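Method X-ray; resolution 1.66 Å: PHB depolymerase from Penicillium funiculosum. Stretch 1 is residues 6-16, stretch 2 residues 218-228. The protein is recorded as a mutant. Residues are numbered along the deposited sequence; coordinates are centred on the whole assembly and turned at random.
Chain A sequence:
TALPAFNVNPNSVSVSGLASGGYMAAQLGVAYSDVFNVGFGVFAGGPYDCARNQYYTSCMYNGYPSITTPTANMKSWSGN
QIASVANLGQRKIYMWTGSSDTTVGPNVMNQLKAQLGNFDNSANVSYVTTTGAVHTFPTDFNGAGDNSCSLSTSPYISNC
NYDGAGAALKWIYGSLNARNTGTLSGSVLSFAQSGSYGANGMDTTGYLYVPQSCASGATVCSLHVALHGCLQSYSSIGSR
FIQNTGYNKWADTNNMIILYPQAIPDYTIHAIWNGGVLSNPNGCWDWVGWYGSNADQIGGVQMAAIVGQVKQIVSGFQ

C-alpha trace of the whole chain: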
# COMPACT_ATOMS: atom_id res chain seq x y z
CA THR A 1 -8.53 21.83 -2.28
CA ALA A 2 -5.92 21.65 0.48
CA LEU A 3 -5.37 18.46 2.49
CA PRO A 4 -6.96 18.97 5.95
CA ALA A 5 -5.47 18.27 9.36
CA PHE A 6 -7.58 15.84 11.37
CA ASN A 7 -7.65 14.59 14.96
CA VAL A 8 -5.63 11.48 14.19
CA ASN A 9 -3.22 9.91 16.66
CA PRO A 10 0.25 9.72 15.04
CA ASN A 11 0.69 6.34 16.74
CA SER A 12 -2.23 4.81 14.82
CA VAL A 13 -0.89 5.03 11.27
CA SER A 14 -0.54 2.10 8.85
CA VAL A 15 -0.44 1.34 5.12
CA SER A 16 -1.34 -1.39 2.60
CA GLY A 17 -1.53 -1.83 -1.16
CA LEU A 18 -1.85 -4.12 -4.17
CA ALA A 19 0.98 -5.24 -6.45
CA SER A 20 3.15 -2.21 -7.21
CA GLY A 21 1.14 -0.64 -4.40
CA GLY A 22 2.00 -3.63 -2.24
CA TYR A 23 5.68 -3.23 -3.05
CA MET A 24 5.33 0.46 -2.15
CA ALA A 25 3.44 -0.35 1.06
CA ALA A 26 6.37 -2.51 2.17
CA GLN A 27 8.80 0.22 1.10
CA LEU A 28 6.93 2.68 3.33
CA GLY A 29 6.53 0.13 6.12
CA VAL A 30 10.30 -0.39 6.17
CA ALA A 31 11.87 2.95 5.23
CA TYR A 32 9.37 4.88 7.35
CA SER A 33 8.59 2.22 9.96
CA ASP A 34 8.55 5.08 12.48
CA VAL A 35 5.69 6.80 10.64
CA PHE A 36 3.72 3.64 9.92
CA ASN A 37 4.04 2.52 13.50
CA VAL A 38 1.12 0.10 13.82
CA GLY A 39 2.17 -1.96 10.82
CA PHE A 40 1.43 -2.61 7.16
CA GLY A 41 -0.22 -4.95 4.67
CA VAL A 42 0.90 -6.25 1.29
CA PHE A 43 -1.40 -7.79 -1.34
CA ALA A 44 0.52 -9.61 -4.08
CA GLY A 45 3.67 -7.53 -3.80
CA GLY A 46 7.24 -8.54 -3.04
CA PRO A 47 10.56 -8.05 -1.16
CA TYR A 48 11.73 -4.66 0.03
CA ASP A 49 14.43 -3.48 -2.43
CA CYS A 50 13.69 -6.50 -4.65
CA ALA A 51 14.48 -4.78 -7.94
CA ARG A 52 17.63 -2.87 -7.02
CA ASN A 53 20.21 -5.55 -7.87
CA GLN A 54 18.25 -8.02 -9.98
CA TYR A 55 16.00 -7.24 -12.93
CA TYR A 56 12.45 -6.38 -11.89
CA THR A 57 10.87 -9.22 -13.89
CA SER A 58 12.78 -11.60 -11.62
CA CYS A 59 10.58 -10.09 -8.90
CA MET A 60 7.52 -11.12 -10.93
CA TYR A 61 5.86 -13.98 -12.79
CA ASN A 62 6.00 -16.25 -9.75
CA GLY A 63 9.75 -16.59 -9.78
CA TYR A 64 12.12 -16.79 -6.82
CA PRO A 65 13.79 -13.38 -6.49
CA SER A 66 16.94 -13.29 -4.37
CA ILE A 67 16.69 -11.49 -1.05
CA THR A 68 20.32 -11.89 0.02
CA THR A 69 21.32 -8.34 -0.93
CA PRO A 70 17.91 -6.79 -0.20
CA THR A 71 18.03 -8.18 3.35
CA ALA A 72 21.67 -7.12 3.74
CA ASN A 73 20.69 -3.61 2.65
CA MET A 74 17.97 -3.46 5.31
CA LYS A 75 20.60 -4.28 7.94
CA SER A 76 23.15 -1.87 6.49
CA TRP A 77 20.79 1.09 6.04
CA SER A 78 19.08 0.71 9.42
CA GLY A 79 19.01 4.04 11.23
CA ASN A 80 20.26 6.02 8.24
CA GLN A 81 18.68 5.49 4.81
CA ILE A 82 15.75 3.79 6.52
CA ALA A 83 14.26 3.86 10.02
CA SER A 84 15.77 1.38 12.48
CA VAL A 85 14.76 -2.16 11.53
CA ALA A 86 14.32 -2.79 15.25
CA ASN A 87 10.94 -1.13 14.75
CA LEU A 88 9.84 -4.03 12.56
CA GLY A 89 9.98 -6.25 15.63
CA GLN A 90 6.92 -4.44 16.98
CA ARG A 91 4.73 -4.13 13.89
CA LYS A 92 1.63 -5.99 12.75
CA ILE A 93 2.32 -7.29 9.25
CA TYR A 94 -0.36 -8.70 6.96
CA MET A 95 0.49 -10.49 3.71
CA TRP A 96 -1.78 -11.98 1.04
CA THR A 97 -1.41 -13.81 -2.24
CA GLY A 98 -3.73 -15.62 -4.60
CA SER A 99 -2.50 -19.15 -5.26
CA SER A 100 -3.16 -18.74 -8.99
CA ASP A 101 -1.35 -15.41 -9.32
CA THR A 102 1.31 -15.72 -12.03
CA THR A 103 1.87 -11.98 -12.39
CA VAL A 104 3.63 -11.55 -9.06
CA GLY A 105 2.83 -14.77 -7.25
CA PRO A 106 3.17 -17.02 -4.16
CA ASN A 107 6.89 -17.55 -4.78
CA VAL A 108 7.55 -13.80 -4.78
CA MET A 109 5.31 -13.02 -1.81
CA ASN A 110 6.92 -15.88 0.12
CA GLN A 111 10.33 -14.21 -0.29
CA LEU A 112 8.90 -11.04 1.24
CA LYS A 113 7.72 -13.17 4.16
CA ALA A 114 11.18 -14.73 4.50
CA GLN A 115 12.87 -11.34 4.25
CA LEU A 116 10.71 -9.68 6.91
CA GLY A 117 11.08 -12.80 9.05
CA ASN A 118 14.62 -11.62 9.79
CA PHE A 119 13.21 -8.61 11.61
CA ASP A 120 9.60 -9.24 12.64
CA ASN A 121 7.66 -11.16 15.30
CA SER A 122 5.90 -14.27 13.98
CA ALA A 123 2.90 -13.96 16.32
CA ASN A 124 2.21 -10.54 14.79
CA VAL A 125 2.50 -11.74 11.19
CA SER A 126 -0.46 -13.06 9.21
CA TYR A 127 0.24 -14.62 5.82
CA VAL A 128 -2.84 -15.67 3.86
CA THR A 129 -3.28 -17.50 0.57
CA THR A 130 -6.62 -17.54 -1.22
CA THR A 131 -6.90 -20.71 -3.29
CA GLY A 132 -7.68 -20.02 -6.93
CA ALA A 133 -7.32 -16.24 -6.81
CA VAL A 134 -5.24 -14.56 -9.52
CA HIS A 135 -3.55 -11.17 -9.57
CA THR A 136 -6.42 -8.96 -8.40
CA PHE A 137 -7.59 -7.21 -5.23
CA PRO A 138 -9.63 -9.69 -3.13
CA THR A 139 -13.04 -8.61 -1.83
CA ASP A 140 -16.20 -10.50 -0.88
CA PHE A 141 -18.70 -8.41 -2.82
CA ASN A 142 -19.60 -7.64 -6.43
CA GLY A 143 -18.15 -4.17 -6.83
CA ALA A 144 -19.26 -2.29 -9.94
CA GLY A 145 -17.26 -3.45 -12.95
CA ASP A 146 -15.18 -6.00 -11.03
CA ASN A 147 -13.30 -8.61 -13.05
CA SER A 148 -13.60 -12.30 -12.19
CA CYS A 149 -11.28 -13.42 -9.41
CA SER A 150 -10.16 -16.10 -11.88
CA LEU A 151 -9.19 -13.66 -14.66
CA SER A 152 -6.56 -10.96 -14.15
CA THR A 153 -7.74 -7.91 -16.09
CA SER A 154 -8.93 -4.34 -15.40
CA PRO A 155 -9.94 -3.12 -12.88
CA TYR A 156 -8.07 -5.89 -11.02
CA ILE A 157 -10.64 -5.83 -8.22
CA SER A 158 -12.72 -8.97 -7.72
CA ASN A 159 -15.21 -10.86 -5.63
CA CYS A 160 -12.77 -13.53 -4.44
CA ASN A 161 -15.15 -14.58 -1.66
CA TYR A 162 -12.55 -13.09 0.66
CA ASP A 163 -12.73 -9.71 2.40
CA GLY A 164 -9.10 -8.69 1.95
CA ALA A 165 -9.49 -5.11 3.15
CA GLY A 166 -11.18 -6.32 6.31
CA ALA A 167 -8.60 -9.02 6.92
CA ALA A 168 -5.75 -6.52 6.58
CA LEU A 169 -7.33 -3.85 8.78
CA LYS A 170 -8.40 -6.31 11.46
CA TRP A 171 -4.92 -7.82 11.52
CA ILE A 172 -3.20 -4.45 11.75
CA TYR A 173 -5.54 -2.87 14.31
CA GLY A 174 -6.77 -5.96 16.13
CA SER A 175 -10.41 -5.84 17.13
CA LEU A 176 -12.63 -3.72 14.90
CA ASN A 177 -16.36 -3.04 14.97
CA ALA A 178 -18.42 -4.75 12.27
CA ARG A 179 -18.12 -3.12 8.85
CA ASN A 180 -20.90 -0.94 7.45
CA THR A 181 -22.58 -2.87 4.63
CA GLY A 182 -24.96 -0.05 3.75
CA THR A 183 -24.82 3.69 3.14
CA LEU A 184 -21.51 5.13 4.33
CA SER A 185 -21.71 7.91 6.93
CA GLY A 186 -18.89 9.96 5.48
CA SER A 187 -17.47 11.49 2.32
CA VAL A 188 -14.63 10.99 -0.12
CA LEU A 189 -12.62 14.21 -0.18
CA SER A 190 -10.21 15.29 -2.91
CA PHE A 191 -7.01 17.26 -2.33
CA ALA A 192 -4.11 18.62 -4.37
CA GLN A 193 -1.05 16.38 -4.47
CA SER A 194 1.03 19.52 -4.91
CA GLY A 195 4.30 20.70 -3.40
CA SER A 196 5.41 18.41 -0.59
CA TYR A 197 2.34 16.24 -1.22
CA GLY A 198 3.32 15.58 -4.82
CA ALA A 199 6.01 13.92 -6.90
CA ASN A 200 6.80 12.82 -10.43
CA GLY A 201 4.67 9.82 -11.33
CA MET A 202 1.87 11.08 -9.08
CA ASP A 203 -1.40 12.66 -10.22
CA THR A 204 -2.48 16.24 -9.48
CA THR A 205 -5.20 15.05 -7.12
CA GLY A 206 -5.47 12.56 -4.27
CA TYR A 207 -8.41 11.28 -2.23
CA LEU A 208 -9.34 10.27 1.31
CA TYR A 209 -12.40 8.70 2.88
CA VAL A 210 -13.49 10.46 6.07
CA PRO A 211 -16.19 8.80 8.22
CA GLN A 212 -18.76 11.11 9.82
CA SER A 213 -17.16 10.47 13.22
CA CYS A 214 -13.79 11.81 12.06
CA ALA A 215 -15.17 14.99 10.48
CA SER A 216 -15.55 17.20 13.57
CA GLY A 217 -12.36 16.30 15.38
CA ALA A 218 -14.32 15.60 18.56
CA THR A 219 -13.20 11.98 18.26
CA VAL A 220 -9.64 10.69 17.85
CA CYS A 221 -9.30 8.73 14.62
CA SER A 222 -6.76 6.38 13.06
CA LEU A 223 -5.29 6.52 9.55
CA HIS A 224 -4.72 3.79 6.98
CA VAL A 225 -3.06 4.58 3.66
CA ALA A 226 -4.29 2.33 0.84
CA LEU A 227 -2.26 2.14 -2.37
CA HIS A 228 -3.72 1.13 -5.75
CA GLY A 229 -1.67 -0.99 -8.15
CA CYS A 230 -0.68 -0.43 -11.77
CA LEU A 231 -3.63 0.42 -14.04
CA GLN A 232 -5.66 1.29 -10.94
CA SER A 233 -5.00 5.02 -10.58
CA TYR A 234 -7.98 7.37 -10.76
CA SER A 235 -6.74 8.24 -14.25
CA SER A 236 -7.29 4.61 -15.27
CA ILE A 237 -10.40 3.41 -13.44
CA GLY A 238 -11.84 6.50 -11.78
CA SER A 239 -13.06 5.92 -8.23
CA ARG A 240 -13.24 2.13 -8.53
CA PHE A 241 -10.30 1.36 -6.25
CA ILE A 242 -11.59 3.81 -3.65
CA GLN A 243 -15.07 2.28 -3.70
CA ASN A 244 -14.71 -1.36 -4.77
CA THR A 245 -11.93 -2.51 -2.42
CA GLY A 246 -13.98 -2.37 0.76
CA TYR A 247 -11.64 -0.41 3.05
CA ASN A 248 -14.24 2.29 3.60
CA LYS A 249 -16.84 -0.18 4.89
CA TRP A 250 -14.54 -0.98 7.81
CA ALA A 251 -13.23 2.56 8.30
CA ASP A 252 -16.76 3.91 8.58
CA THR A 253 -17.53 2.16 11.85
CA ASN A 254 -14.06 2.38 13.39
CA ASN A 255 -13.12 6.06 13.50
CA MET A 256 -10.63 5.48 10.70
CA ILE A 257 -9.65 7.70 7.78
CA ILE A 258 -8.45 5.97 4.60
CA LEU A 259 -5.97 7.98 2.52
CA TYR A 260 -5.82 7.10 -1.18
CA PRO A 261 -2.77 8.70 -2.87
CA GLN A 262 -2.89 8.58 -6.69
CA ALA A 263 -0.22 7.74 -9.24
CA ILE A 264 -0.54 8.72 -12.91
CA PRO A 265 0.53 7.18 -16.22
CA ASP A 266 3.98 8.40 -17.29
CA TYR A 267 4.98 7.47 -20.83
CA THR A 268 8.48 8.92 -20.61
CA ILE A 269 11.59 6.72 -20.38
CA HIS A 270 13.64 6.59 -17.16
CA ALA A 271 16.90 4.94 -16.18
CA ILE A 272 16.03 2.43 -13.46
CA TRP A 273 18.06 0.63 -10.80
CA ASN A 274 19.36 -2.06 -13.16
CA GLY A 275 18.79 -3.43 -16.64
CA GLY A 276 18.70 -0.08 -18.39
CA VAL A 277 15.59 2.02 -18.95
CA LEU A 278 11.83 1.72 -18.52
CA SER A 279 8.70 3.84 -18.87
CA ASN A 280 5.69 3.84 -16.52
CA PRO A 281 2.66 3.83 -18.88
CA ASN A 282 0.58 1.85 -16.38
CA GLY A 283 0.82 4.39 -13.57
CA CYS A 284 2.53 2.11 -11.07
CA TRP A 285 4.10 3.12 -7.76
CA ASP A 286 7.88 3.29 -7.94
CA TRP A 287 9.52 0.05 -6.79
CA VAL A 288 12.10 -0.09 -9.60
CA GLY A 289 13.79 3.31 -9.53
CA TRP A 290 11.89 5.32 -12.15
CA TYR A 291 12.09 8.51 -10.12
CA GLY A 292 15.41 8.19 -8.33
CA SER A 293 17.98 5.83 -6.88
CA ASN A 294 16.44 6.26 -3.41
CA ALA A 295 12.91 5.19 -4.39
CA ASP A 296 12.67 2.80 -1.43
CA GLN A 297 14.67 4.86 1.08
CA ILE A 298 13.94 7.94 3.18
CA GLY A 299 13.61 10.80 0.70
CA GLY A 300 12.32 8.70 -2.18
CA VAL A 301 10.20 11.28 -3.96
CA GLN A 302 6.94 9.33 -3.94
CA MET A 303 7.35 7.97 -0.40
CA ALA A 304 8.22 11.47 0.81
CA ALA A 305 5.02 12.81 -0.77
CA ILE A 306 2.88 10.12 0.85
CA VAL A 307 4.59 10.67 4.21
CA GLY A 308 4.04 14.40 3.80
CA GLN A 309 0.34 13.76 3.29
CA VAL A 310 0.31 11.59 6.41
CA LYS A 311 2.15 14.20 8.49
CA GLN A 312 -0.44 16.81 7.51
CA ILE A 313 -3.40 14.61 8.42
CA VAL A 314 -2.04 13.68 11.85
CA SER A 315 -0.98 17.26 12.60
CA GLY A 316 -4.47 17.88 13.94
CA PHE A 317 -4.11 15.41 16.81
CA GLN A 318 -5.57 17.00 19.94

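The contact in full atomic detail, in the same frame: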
# COMPACT_ATOMS: atom_id res chain seq x y z
N PHE A 6 -6.52 16.48 10.60
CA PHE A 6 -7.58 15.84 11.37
C PHE A 6 -7.09 15.42 12.75
O PHE A 6 -5.88 15.42 13.02
CB PHE A 6 -8.12 14.62 10.63
CG PHE A 6 -8.89 14.96 9.39
CD1 PHE A 6 -8.25 15.10 8.16
CD2 PHE A 6 -10.27 15.15 9.45
CE1 PHE A 6 -8.97 15.43 7.02
CE2 PHE A 6 -10.99 15.48 8.31
CZ PHE A 6 -10.34 15.62 7.09
N ASN A 7 -8.02 15.06 13.63
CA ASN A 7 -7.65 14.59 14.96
C ASN A 7 -7.31 13.12 14.86
O ASN A 7 -8.11 12.25 15.21
CB ASN A 7 -8.79 14.81 15.95
CG ASN A 7 -8.38 14.50 17.38
OD1 ASN A 7 -7.22 14.21 17.65
ND2 ASN A 7 -9.34 14.56 18.30
N VAL A 8 -6.11 12.84 14.36
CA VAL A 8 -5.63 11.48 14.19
C VAL A 8 -4.39 11.27 15.04
O VAL A 8 -3.45 12.06 14.98
CB VAL A 8 -5.28 11.20 12.72
CG1 VAL A 8 -4.66 9.81 12.58
CG2 VAL A 8 -6.54 11.30 11.86
N ASN A 9 -4.38 10.21 15.84
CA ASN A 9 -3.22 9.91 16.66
C ASN A 9 -2.08 9.44 15.76
O ASN A 9 -2.24 8.51 14.98
CB ASN A 9 -3.55 8.82 17.68
CG ASN A 9 -2.54 8.78 18.82
OD1 ASN A 9 -1.34 8.89 18.59
ND2 ASN A 9 -3.03 8.61 20.04
N PRO A 10 -0.91 10.09 15.86
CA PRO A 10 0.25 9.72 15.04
C PRO A 10 0.70 8.28 15.28
O PRO A 10 1.41 7.70 14.47
CB PRO A 10 1.31 10.73 15.46
CG PRO A 10 0.50 11.93 15.85
CD PRO A 10 -0.62 11.32 16.64
N ASN A 11 0.28 7.70 16.40
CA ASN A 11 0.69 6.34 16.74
C ASN A 11 -0.29 5.29 16.21
O ASN A 11 -0.24 4.13 16.61
CB ASN A 11 0.81 6.17 18.26
CG ASN A 11 -0.52 6.29 18.98
OD1 ASN A 11 -1.57 5.90 18.45
ND2 ASN A 11 -0.50 6.81 20.20
N SER A 12 -1.19 5.71 15.31
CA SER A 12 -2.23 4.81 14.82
C SER A 12 -2.18 4.68 13.30
O SER A 12 -3.18 4.31 12.67
CB SER A 12 -3.61 5.33 15.23
OG SER A 12 -3.90 6.55 14.57
N VAL A 13 -1.03 4.98 12.72
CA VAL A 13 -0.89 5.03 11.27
C VAL A 13 -0.37 3.71 10.69
O VAL A 13 0.52 3.06 11.25
CB VAL A 13 0.07 6.17 10.85
CG1 VAL A 13 0.20 6.22 9.33
CG2 VAL A 13 -0.47 7.51 11.36
N SER A 14 -0.95 3.31 9.55
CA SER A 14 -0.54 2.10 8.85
C SER A 14 -0.76 2.27 7.35
O SER A 14 -1.31 3.28 6.91
CB SER A 14 -1.33 0.89 9.36
OG SER A 14 -2.72 1.08 9.16
N VAL A 15 -0.34 1.28 6.57
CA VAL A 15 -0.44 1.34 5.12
C VAL A 15 -0.57 -0.06 4.51
O VAL A 15 -0.04 -1.03 5.05
CB VAL A 15 0.80 2.05 4.51
CG1 VAL A 15 2.08 1.31 4.92
CG2 VAL A 15 0.69 2.11 2.99
N SER A 16 -1.29 -0.15 3.39
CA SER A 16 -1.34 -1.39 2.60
C SER A 16 -1.50 -1.05 1.12
O SER A 16 -1.75 0.10 0.76
CB SER A 16 -2.50 -2.29 3.06
OG SER A 16 -3.77 -1.76 2.69
N ALA A 218 -13.93 15.87 17.18
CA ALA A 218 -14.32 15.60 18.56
C ALA A 218 -13.83 14.22 18.99
O ALA A 218 -13.65 13.95 20.18
CB ALA A 218 -15.83 15.69 18.71
N THR A 219 -13.61 13.36 18.01
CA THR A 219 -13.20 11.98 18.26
C THR A 219 -11.83 11.72 17.63
O THR A 219 -11.58 12.10 16.49
CB THR A 219 -14.21 10.99 17.66
OG1 THR A 219 -15.50 11.20 18.26
CG2 THR A 219 -13.77 9.55 17.90
N VAL A 220 -10.95 11.06 18.38
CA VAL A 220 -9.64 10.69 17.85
C VAL A 220 -9.79 9.54 16.86
O VAL A 220 -10.42 8.53 17.15
CB VAL A 220 -8.68 10.26 18.98
CG1 VAL A 220 -7.35 9.80 18.38
CG2 VAL A 220 -8.45 11.43 19.92
N CYS A 221 -9.19 9.71 15.69
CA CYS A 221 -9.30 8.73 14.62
C CYS A 221 -7.94 8.13 14.28
O CYS A 221 -6.90 8.67 14.64
CB CYS A 221 -9.93 9.39 13.38
SG CYS A 221 -11.72 9.64 13.63
N SER A 222 -7.97 6.99 13.59
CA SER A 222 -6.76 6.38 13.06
C SER A 222 -6.64 6.68 11.57
O SER A 222 -7.54 7.28 10.98
CB SER A 222 -6.78 4.87 13.28
OG SER A 222 -7.93 4.28 12.68
N LEU A 223 -5.53 6.26 10.97
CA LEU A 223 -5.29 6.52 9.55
C LEU A 223 -4.65 5.31 8.88
O LEU A 223 -3.60 4.84 9.30
CB LEU A 223 -4.38 7.74 9.39
CG LEU A 223 -3.88 8.05 7.97
CD1 LEU A 223 -5.05 8.45 7.08
CD2 LEU A 223 -2.86 9.18 8.03
N HIS A 224 -5.30 4.83 7.83
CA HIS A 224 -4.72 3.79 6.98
C HIS A 224 -4.54 4.35 5.57
O HIS A 224 -5.47 4.94 5.00
CB HIS A 224 -5.64 2.57 6.92
CG HIS A 224 -5.06 1.41 6.17
ND1 HIS A 224 -4.05 0.62 6.69
CD2 HIS A 224 -5.33 0.90 4.95
CE1 HIS A 224 -3.72 -0.31 5.82
NE2 HIS A 224 -4.49 -0.17 4.75
N VAL A 225 -3.35 4.18 5.03
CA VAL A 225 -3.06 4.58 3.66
C VAL A 225 -3.20 3.35 2.76
O VAL A 225 -2.54 2.33 2.99
CB VAL A 225 -1.62 5.13 3.54
CG1 VAL A 225 -1.34 5.59 2.12
CG2 VAL A 225 -1.43 6.28 4.52
N ALA A 226 -4.06 3.44 1.76
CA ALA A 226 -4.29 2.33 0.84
C ALA A 226 -3.80 2.67 -0.56
O ALA A 226 -4.23 3.67 -1.15
CB ALA A 226 -5.78 1.97 0.81
N LEU A 227 -2.91 1.84 -1.10
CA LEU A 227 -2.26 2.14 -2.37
C LEU A 227 -2.72 1.24 -3.52
O LEU A 227 -2.54 0.02 -3.48
CB LEU A 227 -0.74 2.01 -2.21
CG LEU A 227 -0.09 2.93 -1.18
CD1 LEU A 227 1.37 2.55 -1.00
CD2 LEU A 227 -0.22 4.38 -1.61
N HIS A 228 -3.31 1.85 -4.54
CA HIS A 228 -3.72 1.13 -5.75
C HIS A 228 -2.50 0.55 -6.47
O HIS A 228 -1.36 0.95 -6.22
CB HIS A 228 -4.48 2.08 -6.68
CG HIS A 228 -3.63 3.16 -7.29
ND1 HIS A 228 -2.76 2.92 -8.33
CD2 HIS A 228 -3.52 4.47 -6.99
CE1 HIS A 228 -2.14 4.04 -8.65
NE2 HIS A 228 -2.58 5.00 -7.85

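Parallel strands share a repeating backbone ladder, and alternate side chains point to the two faces, which can then be built differently, as they are here. PHB depolymerase gives a compact example, in which segments more than 200 residues apart lie side by side and bury 765 Å² between them. The strand that carries Val13 to Ser16 runs alongside 221-227 at 18° in the same direction. Each strand reaches the other through alternate residues, as parallel pairing requires: Ser14 N donates to Leu223 O (3.1 Å), Val225 N to Ser14 O (2.9 Å), Ser16 N to Val225 O and Leu227 N to Ser16 O (both 2.8 Å).

An earlier rung pairs Val8 with Cys221, where Cys221 N donates to Asn7 O (2.8 Å) and Asn9 N to Cys221 O (3.2 Å). The Asn7 side chain comes nearer the second stretch at its end, and Asn7 ND2 lies 3.6 Å from Val220 CG2. Between the two paired regions the first stretch turns a corner through a type I turn from Asn9 to Ser12, while the second runs on as strand. Ser12 OG folds back to donate to Asn9 O (2.6 Å), and the same OG rests 3.2 Å from Ser222 CA.

On the face carrying Val8, Val13 and Val15, the fit is one of branched side chains against their neighbours. Val8 CG1 packs on Leu223 CB at 3.8 Å, and Val13 CG2 approaches that same CB at 4.4 Å, so two valines from before and after the turn converge on one leucine. Further along, Val15 CG2 sits in the notch formed by Val225 CB (3.8 Å) and Leu227 CD1 (4.1 Å).

The face of Ser14, Ser16 and His224 is largely polar, with Ala226 completing it. The end of the His224 side chain comes nearer the first strand and presents its ring edge to two serines: Ser14 OG hydrogen-bonds ND1 of His224 at 2.8 Å, and Ser16 OG hydrogen-bonds NE2 of His224 at 2.7 Å. Both ring nitrogens are thus hydrogen-bonded in a buried setting.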